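Local coordinates for YycN protein (Bacillus subtilis, PDB 1ON0) that is of uncertain function but is probably an acyltransferase of the GNAT type and forms a homodimer, at residues I3-M8 / L110-Q115. Sequence-based numbering, arbitrary orientation.
Sequences IMLTPM and LAALDQ
The edge strand 4-7 is laid against helix 105-119 chiefly through Leu-5 and Ala-112, in a small contact where the two segments together bury just 128 Å². One branch of the leucine does the touching: CD1 of Leu-5 lies 3.6 Å from CB of Ala-112, whereas Leu-5 CD2 stays 5.3 Å from the same methyl carbon. The approach is nearly end-on, since the CG-CD1 bond of Leu-5 extended toward Ala-112 CB makes an angle of about 155°. The chi1 of Leu-5, -94°, lies well off the staggered values, which would imply some torsional cost in bringing this branch to the methyl.

In the GNAT fold this is a helix packed on the central mixed sheet, here at the margin formed by its first strand. Strand 4-7 pairs antiparallel with 60-66, where Met-4 and Thr-6 form backbone hydrogen bonds with Lys-66 and Ser-64.

The same methyl also meets a backbone carbonyl oxygen. The O of Ile-3 is 3.6 Å from Ala-112 CB, and the C-O···CB angle of about 140° directs the carbonyl broadly at the methyl; no hydrogen bond joins the two segments. Ile-3 and Ala-112 also have the closest pair of CA atoms, 6.5 Å apart, a spacing compatible with alanine's short side chain. The Ile-3 side chain starts toward the helix, its CB 4.5 Å from Ala-112 CB, but its outer carbons turn off elsewhere. Leu-5 also touches Trp-63, Leu-65 and Ala-116, while the side chain of Ile-3 touches Gln-108 and Ala-109 one turn earlier in the helix.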
loop_
_atom_site.group_PDB
_atom_site.type_symbol
_atom_site.label_atom_id
_atom_site.label_comp_id
_atom_site.label_asym_id
_atom_site.label_seq_id
_atom_site.Cartn_x
_atom_site.Cartn_y
_atom_site.Cartn_z
ATOM N N ILE B 3 -12.993 1.177 3.055
ATOM C CA ILE B 3 -13.274 -0.096 3.693
ATOM C C ILE B 3 -14.677 -0.048 4.269
ATOM O O ILE B 3 -14.969 0.800 5.111
ATOM C CB ILE B 3 -12.296 -0.386 4.844
ATOM C CG1 ILE B 3 -10.863 -0.333 4.325
ATOM C CG2 ILE B 3 -12.606 -1.760 5.440
ATOM C CD1 ILE B 3 -10.590 -1.311 3.181
HETATM N N MSE B 4 -15.535 -0.957 3.817
HETATM C CA MSE B 4 -16.909 -1.004 4.292
HETATM C C MSE B 4 -17.118 -2.005 5.407
HETATM O O MSE B 4 -16.555 -3.100 5.384
HETATM C CB MSE B 4 -17.866 -1.342 3.148
HETATM C CG MSE B 4 -17.863 -0.339 2.017
HETATM SE SE MSE B 4 -19.101 -0.834 0.637
HETATM C CE MSE B 4 -18.042 -2.145 -0.277
ATOM N N LEU B 5 -17.922 -1.608 6.386
ATOM C CA LEU B 5 -18.273 -2.465 7.515
ATOM C C LEU B 5 -19.682 -3.002 7.268
ATOM O O LEU B 5 -20.644 -2.243 7.246
ATOM C CB LEU B 5 -18.287 -1.669 8.820
ATOM C CG LEU B 5 -17.022 -1.664 9.672
ATOM C CD1 LEU B 5 -15.962 -0.880 8.961
ATOM C CD2 LEU B 5 -17.318 -1.073 11.039
ATOM N N THR B 6 -19.806 -4.302 7.060
ATOM C CA THR B 6 -21.114 -4.896 6.858
ATOM C C THR B 6 -21.286 -5.938 7.955
ATOM O O THR B 6 -20.370 -6.710 8.242
ATOM C CB THR B 6 -21.230 -5.617 5.495
ATOM O OG1 THR B 6 -20.732 -4.762 4.461
ATOM C CG2 THR B 6 -22.687 -5.969 5.201
ATOM N N PRO B 7 -22.460 -5.969 8.598
ATOM C CA PRO B 7 -22.640 -6.978 9.652
ATOM C C PRO B 7 -22.556 -8.398 9.063
ATOM O O PRO B 7 -23.109 -8.660 8.005
ATOM C CB PRO B 7 -24.014 -6.628 10.238
ATOM C CG PRO B 7 -24.709 -5.898 9.117
ATOM C CD PRO B 7 -23.636 -5.095 8.462
HETATM N N MSE B 8 -21.837 -9.297 9.726
HETATM C CA MSE B 8 -21.698 -10.665 9.224
HETATM C C MSE B 8 -23.040 -11.377 9.163
HETATM O O MSE B 8 -23.933 -11.124 9.970
HETATM C CB MSE B 8 -20.790 -11.511 10.114
HETATM C CG MSE B 8 -19.340 -11.070 10.228
HETATM SE SE MSE B 8 -18.289 -12.481 11.047
HETATM C CE MSE B 8 -19.401 -12.836 12.571
ATOM N N LEU B 110 -8.993 0.584 10.269
ATOM C CA LEU B 110 -9.039 1.080 11.626
ATOM C C LEU B 110 -9.670 2.448 11.654
ATOM O O LEU B 110 -10.227 2.859 12.675
ATOM C CB LEU B 110 -7.638 1.101 12.232
ATOM C CG LEU B 110 -7.496 0.371 13.570
ATOM C CD1 LEU B 110 -8.145 -0.993 13.539
ATOM C CD2 LEU B 110 -6.025 0.257 13.894
ATOM N N ALA B 111 -9.582 3.171 10.543
ATOM C CA ALA B 111 -10.223 4.488 10.487
ATOM C C ALA B 111 -11.735 4.323 10.245
ATOM O O ALA B 111 -12.506 5.185 10.599
ATOM C CB ALA B 111 -9.598 5.348 9.387
ATOM N N ALA B 112 -12.151 3.223 9.627
ATOM C CA ALA B 112 -13.573 3.023 9.421
ATOM C C ALA B 112 -14.138 2.579 10.767
ATOM O O ALA B 112 -15.329 2.757 11.042
ATOM C CB ALA B 112 -13.846 1.982 8.359
ATOM N N LEU B 113 -13.278 2.015 11.615
ATOM C CA LEU B 113 -13.696 1.571 12.948
ATOM C C LEU B 113 -14.076 2.811 13.742
ATOM O O LEU B 113 -15.173 2.890 14.278
ATOM C CB LEU B 113 -12.555 0.850 13.674
ATOM C CG LEU B 113 -12.882 -0.018 14.902
ATOM C CD1 LEU B 113 -11.649 -0.043 15.770
ATOM C CD2 LEU B 113 -14.071 0.501 15.708
ATOM N N ASP B 114 -13.161 3.777 13.818
ATOM C CA ASP B 114 -13.426 5.001 14.560
ATOM C C ASP B 114 -14.678 5.691 14.080
ATOM O O ASP B 114 -15.500 6.137 14.874
ATOM C CB ASP B 114 -12.272 5.988 14.432
ATOM C CG ASP B 114 -11.013 5.473 15.037
ATOM O OD1 ASP B 114 -11.077 4.446 15.745
ATOM O OD2 ASP B 114 -9.952 6.097 14.819
ATOM N N GLN B 115 -14.799 5.802 12.767
ATOM C CA GLN B 115 -15.954 6.454 12.166
ATOM C C GLN B 115 -17.233 5.761 12.619
ATOM O O GLN B 115 -18.201 6.418 12.997
ATOM C CB GLN B 115 -15.861 6.391 10.644
ATOM C CG GLN B 115 -17.033 7.039 9.953
ATOM C CD GLN B 115 -17.007 8.552 10.080
ATOM O OE1 GLN B 115 -17.978 9.229 9.747
ATOM N NE2 GLN B 115 -15.880 9.089 10.545
#